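Local coordinates for diaminopimelate decarboxylase (Aquifex aeolicus, PDB 2P3E), which probably catalyses the pyridoxal 5'-phosphate-dependent decarboxylation of meso-2,6-diaminopimelate to L-lysine, a step of lysine biosynthesis, at residues Q133-L138 and Q184-Y189; S24-A29 and G366-V371; H71-L76 and A97-E102. All coordinates share one frame; numbering follows the deposited sequence.

Contact 1: Q133-L138 and Q184-Y189; sequences QELDVL and QKEYEY
Y189 reaches across from one helix to D136 on the other and ties the two with a single hydrogen bond. Its hydroxyl OH donates to D136 OD1 over 2.7 Å, on the syn lone pair of that oxygen. D136 OD2 stands 3.2 Å from Y189 OH. The carboxylate meets the ring at its edge, with OD1 in the ring plane. The two flat groups are steeply turned, with planes 69° apart. Y189 can span the gap because its CG is anti to the backbone N (chi1 -178°), which sends the ring out toward the partner helix.

L135 packs at the edge of the Y189 ring, away from the hydroxyl. Its CD1 lies 4.1 Å from Y189 CD2, and the two side chains run past each other in opposite directions. The same L135 CD1 is 4.0 Å from the backbone E186 O. E186 reaches L135 CD1 with OE1 along an extended chain.

The segment axes are 11.2 Å apart and cross at -19°, so the helices meet mainly through side chains. L135 also packs on V129, I151, I153 and L196 of the strands beneath. Near-parallel helices side by side over parallel strands are characteristic of the TIM-barrel pyridoxal-binding domain.

Contact 2: S24-A29 and G366-V371; sequences SLKELA and GEYLAV
A29 sets its methyl over the middle of the Y368 ring, the tight part of the contact. A29 CB lies 3.6 Å from the ring centroid of Y368 and only 12° off the ring normal, a CH-pi contact. The opposite face is met by the Y368 segment's own G366 O, 3.9 Å above the ring plane. The ring is thus held between a methyl and a carbonyl oxygen, and that oxygen accepts a hydrogen bond from Q294 NE2.

K26 forms the looser, partly exposed side. Its CG comes to 4.0 Å from Y368 CE2, and the two side chains cross at about a right angle. With chi1 at -177° and an extended chain, K26 passes the ring and carries NZ to a salt bridge with E332. A serine in place of Y368 would probably leave the A29 methyl without its aromatic face and open a gap beside K26.

S24 is the N-cap of helix 25-32; its OG accepts from E27 N at 3.1 Å. L25 turns to I290 and I292 of strand 289-301 and V38 of strand 36-40. Helix 25-32 therefore lies against the mixed sheet, with strand 368-371 paired between strands 289-301 and 328-330.

Contact 3: H71-L76 and A97-E102; sequences HLVKLL and AGIPPE
This contact belongs to the TIM-barrel domain that binds pyridoxal phosphate in this family, where a helix end meets the neighbouring barrel helix. A97 and G98 follow helix 88-96, and G98 closes it with a Schellman motif. Its positive phi (88°) suits a residue without a side chain, since a CB would be jammed against the preceding carbonyl O.

A97 is the buried centre. Its CB sits 3.6 Å from V73 CG1 and 3.6 Å from the backbone K74 N, so a small methyl rests directly on helix 70-78. Helix and loop come close here, with A97 CA and K74 CA 4.4 Å apart. V73 CG1, anti to the backbone N (chi1 -180°), serves both partners: it also meets I99 CD1 at 3.8 Å, and the V73 and I99 side chains cross at about a right angle.

K74 covers the exposed edge. Its chain runs over the A97 carbonyl and bends at chi4 (80°), bringing K74 NZ to 3.7 Å from A97 O.

Beneath this, V73 and L76 touch Y62 of strand 59-63. On another side of helix 70-78, L72 and L76 pack on helix 41-54. Past I99, a 3-10 segment beginning at P101 leads toward strand 104-106.

How the contacts relate
From the N terminus, helix 25-32 is the first of the contact segments and waits longest for its partner. Contact 2 closes only at strand 368-371, so it encloses most of the chain, including contacts 1 and 3. Within that loop contact 3 closes first, a short loop from helix 70-78 through strand 82-85 and helix 88-96. Contact 1 opens after that and joins helices 132-145 and 183-191; the two are in series and do not cross. Contacts 1 and 3 tie outer helices and loops of the barrel domain, with nearest atoms about 13 Å apart. Contact 2 fastens helix 25-32 to the mixed sheet, its centre 52 Å from that of contact 1.

Contact 1: Q133-L138 and Q184-Y189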
# COMPACT_ATOMS: atom_id res chain seq x y z
N GLN B 133 -28.02 -4.68 -9.45
CA GLN B 133 -27.72 -3.63 -10.41
C GLN B 133 -26.67 -4.10 -11.43
O GLN B 133 -26.78 -3.82 -12.63
CB GLN B 133 -27.30 -2.34 -9.69
CG GLN B 133 -27.21 -1.15 -10.62
CD GLN B 133 -27.09 0.17 -9.89
OE1 GLN B 133 -26.69 0.22 -8.72
NE2 GLN B 133 -27.45 1.25 -10.58
N GLU B 134 -25.68 -4.85 -10.94
CA GLU B 134 -24.68 -5.50 -11.79
C GLU B 134 -25.32 -6.44 -12.81
O GLU B 134 -24.88 -6.49 -13.94
CB GLU B 134 -23.62 -6.23 -10.95
CG GLU B 134 -22.52 -6.92 -11.78
CD GLU B 134 -21.55 -7.77 -10.96
OE1 GLU B 134 -21.48 -7.58 -9.72
OE2 GLU B 134 -20.87 -8.65 -11.55
N LEU B 135 -26.34 -7.19 -12.40
CA LEU B 135 -27.13 -7.99 -13.36
C LEU B 135 -27.67 -7.14 -14.54
O LEU B 135 -27.51 -7.51 -15.69
CB LEU B 135 -28.27 -8.73 -12.65
CG LEU B 135 -27.90 -9.85 -11.65
CD1 LEU B 135 -29.12 -10.27 -10.82
CD2 LEU B 135 -27.33 -11.03 -12.37
N ASP B 136 -28.29 -6.01 -14.21
CA ASP B 136 -28.87 -5.08 -15.18
C ASP B 136 -27.80 -4.49 -16.10
O ASP B 136 -27.97 -4.44 -17.34
CB ASP B 136 -29.59 -3.95 -14.44
CG ASP B 136 -30.87 -4.41 -13.77
OD1 ASP B 136 -31.50 -5.35 -14.28
OD2 ASP B 136 -31.25 -3.82 -12.73
N VAL B 137 -26.70 -4.06 -15.49
CA VAL B 137 -25.54 -3.51 -16.20
C VAL B 137 -24.92 -4.52 -17.15
O VAL B 137 -24.71 -4.21 -18.34
CB VAL B 137 -24.47 -2.94 -15.22
CG1 VAL B 137 -23.20 -2.55 -15.98
CG2 VAL B 137 -25.03 -1.76 -14.45
N LEU B 138 -24.61 -5.72 -16.64
CA LEU B 138 -24.08 -6.80 -17.48
C LEU B 138 -25.02 -7.15 -18.62
O LEU B 138 -24.58 -7.42 -19.75
CB LEU B 138 -23.86 -8.07 -16.65
CG LEU B 138 -22.50 -8.46 -16.11
CD1 LEU B 138 -22.64 -9.84 -15.47
CD2 LEU B 138 -21.41 -8.46 -17.19
N GLN B 184 -32.24 -16.99 -4.35
CA GLN B 184 -33.17 -17.57 -5.31
C GLN B 184 -33.98 -16.48 -6.02
O GLN B 184 -34.30 -16.61 -7.20
CB GLN B 184 -34.06 -18.61 -4.64
CG GLN B 184 -34.40 -19.78 -5.56
CD GLN B 184 -34.91 -20.98 -4.81
OE1 GLN B 184 -36.08 -21.33 -4.94
NE2 GLN B 184 -34.05 -21.61 -4.02
N LYS B 185 -34.29 -15.41 -5.28
CA LYS B 185 -34.95 -14.22 -5.83
C LYS B 185 -34.11 -13.52 -6.90
O LYS B 185 -34.65 -13.03 -7.90
CB LYS B 185 -35.32 -13.23 -4.72
CG LYS B 185 -36.57 -13.62 -3.93
CD LYS B 185 -36.97 -12.51 -2.95
CE LYS B 185 -36.37 -12.73 -1.56
NZ LYS B 185 -36.82 -11.66 -0.61
N GLU B 186 -32.80 -13.47 -6.70
CA GLU B 186 -31.91 -12.95 -7.72
C GLU B 186 -31.79 -13.85 -8.95
O GLU B 186 -31.63 -13.34 -10.05
CB GLU B 186 -30.52 -12.62 -7.15
CG GLU B 186 -30.47 -11.25 -6.48
CD GLU B 186 -29.07 -10.85 -6.06
OE1 GLU B 186 -28.14 -10.87 -6.90
OE2 GLU B 186 -28.91 -10.51 -4.86
N TYR B 187 -31.85 -15.16 -8.75
CA TYR B 187 -31.82 -16.11 -9.87
C TYR B 187 -33.09 -15.98 -10.72
O TYR B 187 -33.04 -16.01 -11.95
CB TYR B 187 -31.64 -17.55 -9.38
CG TYR B 187 -30.19 -17.91 -9.16
CD1 TYR B 187 -29.62 -17.86 -7.88
CD2 TYR B 187 -29.37 -18.26 -10.23
CE1 TYR B 187 -28.28 -18.17 -7.68
CE2 TYR B 187 -28.03 -18.58 -10.04
CZ TYR B 187 -27.49 -18.52 -8.77
OH TYR B 187 -26.16 -18.82 -8.59
N GLU B 188 -34.22 -15.82 -10.03
CA GLU B 188 -35.50 -15.57 -10.71
C GLU B 188 -35.48 -14.27 -11.50
O GLU B 188 -35.91 -14.24 -12.65
CB GLU B 188 -36.66 -15.59 -9.71
CG GLU B 188 -37.00 -17.00 -9.17
CD GLU B 188 -37.50 -17.96 -10.26
OE1 GLU B 188 -37.87 -17.48 -11.36
OE2 GLU B 188 -37.53 -19.20 -10.00
N TYR B 189 -34.93 -13.22 -10.90
CA TYR B 189 -34.78 -11.93 -11.55
C TYR B 189 -33.87 -12.04 -12.79
O TYR B 189 -34.23 -11.57 -13.88
CB TYR B 189 -34.24 -10.89 -10.57
CG TYR B 189 -34.11 -9.51 -11.19
CD1 TYR B 189 -35.21 -8.65 -11.27
CD2 TYR B 189 -32.88 -9.07 -11.73
CE1 TYR B 189 -35.09 -7.40 -11.86
CE2 TYR B 189 -32.76 -7.82 -12.30
CZ TYR B 189 -33.87 -6.99 -12.37
OH TYR B 189 -33.78 -5.75 -12.96

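Contact 2: S24-A29 and G366-V371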
# COMPACT_ATOMS: atom_id res chain seq x y z
N SER B 24 21.78 -20.44 -3.01
CA SER B 24 22.10 -19.73 -1.77
C SER B 24 21.37 -18.38 -1.77
O SER B 24 21.47 -17.63 -2.73
CB SER B 24 23.61 -19.49 -1.71
OG SER B 24 23.93 -18.46 -0.82
N LEU B 25 20.65 -18.09 -0.70
CA LEU B 25 20.01 -16.78 -0.54
C LEU B 25 21.01 -15.66 -0.39
O LEU B 25 20.77 -14.54 -0.84
CB LEU B 25 19.01 -16.80 0.63
CG LEU B 25 17.77 -17.58 0.16
CD1 LEU B 25 16.94 -17.94 1.31
CD2 LEU B 25 16.93 -16.81 -0.91
N LYS B 26 22.15 -15.94 0.25
CA LYS B 26 23.20 -14.92 0.34
C LYS B 26 23.75 -14.53 -1.04
O LYS B 26 23.93 -13.35 -1.32
CB LYS B 26 24.32 -15.34 1.30
CG LYS B 26 25.39 -14.27 1.47
CD LYS B 26 26.33 -14.63 2.61
CE LYS B 26 27.31 -13.51 2.87
NZ LYS B 26 28.42 -13.96 3.79
N GLU B 27 24.01 -15.52 -1.90
CA GLU B 27 24.43 -15.20 -3.26
C GLU B 27 23.39 -14.40 -4.04
O GLU B 27 23.72 -13.45 -4.72
CB GLU B 27 24.82 -16.45 -4.05
CG GLU B 27 25.58 -16.12 -5.37
CD GLU B 27 26.97 -15.45 -5.15
OE1 GLU B 27 27.77 -15.91 -4.28
OE2 GLU B 27 27.27 -14.46 -5.84
N LEU B 28 22.12 -14.81 -3.93
CA LEU B 28 21.05 -14.06 -4.59
C LEU B 28 20.99 -12.61 -4.11
O LEU B 28 20.85 -11.70 -4.92
CB LEU B 28 19.69 -14.75 -4.40
CG LEU B 28 19.50 -16.05 -5.17
CD1 LEU B 28 18.25 -16.72 -4.68
CD2 LEU B 28 19.43 -15.80 -6.68
N ALA B 29 21.11 -12.41 -2.80
CA ALA B 29 21.12 -11.08 -2.20
C ALA B 29 22.31 -10.22 -2.66
O ALA B 29 22.14 -9.05 -3.01
CB ALA B 29 21.12 -11.20 -0.69
N GLY B 366 24.81 -5.50 7.66
CA GLY B 366 25.31 -6.15 6.45
C GLY B 366 24.79 -7.58 6.27
O GLY B 366 24.78 -8.11 5.15
N GLU B 367 24.36 -8.21 7.36
CA GLU B 367 23.81 -9.56 7.29
C GLU B 367 22.41 -9.53 6.68
O GLU B 367 21.73 -8.52 6.76
CB GLU B 367 23.69 -10.18 8.67
CG GLU B 367 24.96 -10.75 9.22
CD GLU B 367 24.70 -11.54 10.48
OE1 GLU B 367 24.09 -12.64 10.41
OE2 GLU B 367 25.10 -11.05 11.53
N TYR B 368 21.99 -10.66 6.10
CA TYR B 368 20.66 -10.77 5.50
C TYR B 368 19.69 -11.60 6.35
O TYR B 368 20.11 -12.57 7.02
CB TYR B 368 20.75 -11.40 4.11
CG TYR B 368 21.72 -10.70 3.19
CD1 TYR B 368 21.38 -9.50 2.56
CD2 TYR B 368 23.00 -11.23 2.96
CE1 TYR B 368 22.29 -8.85 1.71
CE2 TYR B 368 23.92 -10.59 2.12
CZ TYR B 368 23.56 -9.41 1.50
OH TYR B 368 24.44 -8.77 0.65
N LEU B 369 18.41 -11.21 6.32
CA LEU B 369 17.33 -11.99 6.95
C LEU B 369 16.35 -12.48 5.88
O LEU B 369 16.20 -11.84 4.83
CB LEU B 369 16.57 -11.11 7.97
CG LEU B 369 17.37 -10.43 9.10
CD1 LEU B 369 16.48 -9.56 9.99
CD2 LEU B 369 18.07 -11.51 9.90
N ALA B 370 15.71 -13.63 6.13
CA ALA B 370 14.65 -14.16 5.29
C ALA B 370 13.30 -14.06 6.00
O ALA B 370 13.13 -14.60 7.10
CB ALA B 370 14.94 -15.61 4.89
N VAL B 371 12.36 -13.36 5.37
CA VAL B 371 10.99 -13.23 5.86
C VAL B 371 10.15 -14.27 5.10
O VAL B 371 10.02 -14.19 3.87
CB VAL B 371 10.41 -11.79 5.64
CG1 VAL B 371 8.99 -11.66 6.22
CG2 VAL B 371 11.35 -10.72 6.24

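Contact 3: H71-L76 and A97-E102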
# COMPACT_ATOMS: atom_id res chain seq x y z
N HIS B 71 5.14 -13.86 -15.11
CA HIS B 71 5.88 -15.12 -15.25
C HIS B 71 5.35 -16.20 -14.29
O HIS B 71 5.29 -17.38 -14.65
CB HIS B 71 7.39 -14.89 -15.08
CG HIS B 71 7.94 -13.87 -16.02
ND1 HIS B 71 8.14 -14.12 -17.37
CD2 HIS B 71 8.28 -12.56 -15.83
CE1 HIS B 71 8.61 -13.03 -17.96
NE2 HIS B 71 8.69 -12.07 -17.05
N LEU B 72 4.95 -15.80 -13.09
CA LEU B 72 4.37 -16.75 -12.15
C LEU B 72 2.99 -17.21 -12.62
O LEU B 72 2.64 -18.40 -12.49
CB LEU B 72 4.31 -16.16 -10.74
CG LEU B 72 5.67 -15.74 -10.12
CD1 LEU B 72 5.48 -15.10 -8.74
CD2 LEU B 72 6.65 -16.94 -10.03
N VAL B 73 2.20 -16.28 -13.15
CA VAL B 73 0.89 -16.60 -13.68
C VAL B 73 1.02 -17.52 -14.90
O VAL B 73 0.27 -18.49 -15.02
CB VAL B 73 0.04 -15.34 -14.00
CG1 VAL B 73 -1.33 -15.75 -14.55
CG2 VAL B 73 -0.13 -14.47 -12.71
N LYS B 74 2.00 -17.24 -15.76
CA LYS B 74 2.27 -18.10 -16.93
C LYS B 74 2.62 -19.52 -16.52
O LYS B 74 2.13 -20.48 -17.12
CB LYS B 74 3.36 -17.51 -17.84
CG LYS B 74 3.59 -18.36 -19.13
CD LYS B 74 4.38 -17.59 -20.15
CE LYS B 74 4.18 -18.17 -21.55
NZ LYS B 74 2.86 -17.67 -22.14
N LEU B 75 3.45 -19.64 -15.50
CA LEU B 75 3.83 -20.92 -14.91
C LEU B 75 2.62 -21.81 -14.56
O LEU B 75 2.59 -23.01 -14.89
CB LEU B 75 4.69 -20.64 -13.66
CG LEU B 75 5.74 -21.63 -13.17
CD1 LEU B 75 6.92 -21.67 -14.15
CD2 LEU B 75 6.25 -21.26 -11.78
N LEU B 76 1.64 -21.22 -13.89
CA LEU B 76 0.39 -21.91 -13.54
C LEU B 76 -0.48 -22.17 -14.76
O LEU B 76 -1.02 -23.27 -14.91
CB LEU B 76 -0.39 -21.08 -12.49
CG LEU B 76 0.34 -21.01 -11.13
CD1 LEU B 76 -0.16 -19.84 -10.28
CD2 LEU B 76 0.20 -22.33 -10.38
N ALA B 97 -0.63 -14.11 -19.98
CA ALA B 97 0.00 -15.34 -19.50
C ALA B 97 -0.49 -16.61 -20.20
O ALA B 97 -0.07 -17.71 -19.85
CB ALA B 97 -0.15 -15.45 -17.98
N GLY B 98 -1.37 -16.46 -21.18
CA GLY B 98 -1.83 -17.61 -21.96
C GLY B 98 -3.03 -18.35 -21.39
O GLY B 98 -3.42 -19.40 -21.92
N ILE B 99 -3.63 -17.82 -20.32
CA ILE B 99 -4.84 -18.43 -19.76
C ILE B 99 -6.06 -18.08 -20.63
O ILE B 99 -6.38 -16.91 -20.78
CB ILE B 99 -5.05 -18.04 -18.27
CG1 ILE B 99 -3.86 -18.57 -17.44
CG2 ILE B 99 -6.40 -18.56 -17.74
CD1 ILE B 99 -3.86 -18.25 -15.97
N PRO B 100 -6.70 -19.10 -21.24
CA PRO B 100 -7.88 -18.86 -22.07
C PRO B 100 -9.11 -18.40 -21.27
O PRO B 100 -9.33 -18.87 -20.14
CB PRO B 100 -8.15 -20.23 -22.70
CG PRO B 100 -7.55 -21.21 -21.78
CD PRO B 100 -6.35 -20.53 -21.18
N PRO B 101 -9.90 -17.45 -21.82
CA PRO B 101 -11.13 -16.95 -21.18
C PRO B 101 -12.11 -18.04 -20.77
O PRO B 101 -12.89 -17.83 -19.85
CB PRO B 101 -11.75 -16.03 -22.24
CG PRO B 101 -11.04 -16.36 -23.51
CD PRO B 101 -9.67 -16.76 -23.10
N GLU B 102 -12.08 -19.18 -21.45
CA GLU B 102 -12.87 -20.35 -21.05
C GLU B 102 -12.49 -20.89 -19.66
O GLU B 102 -13.23 -21.69 -19.08
CB GLU B 102 -12.78 -21.45 -22.12
CG GLU B 102 -13.38 -21.04 -23.49
CD GLU B 102 -12.43 -20.25 -24.38
OE1 GLU B 102 -11.28 -20.01 -23.96
OE2 GLU B 102 -12.83 -19.87 -25.51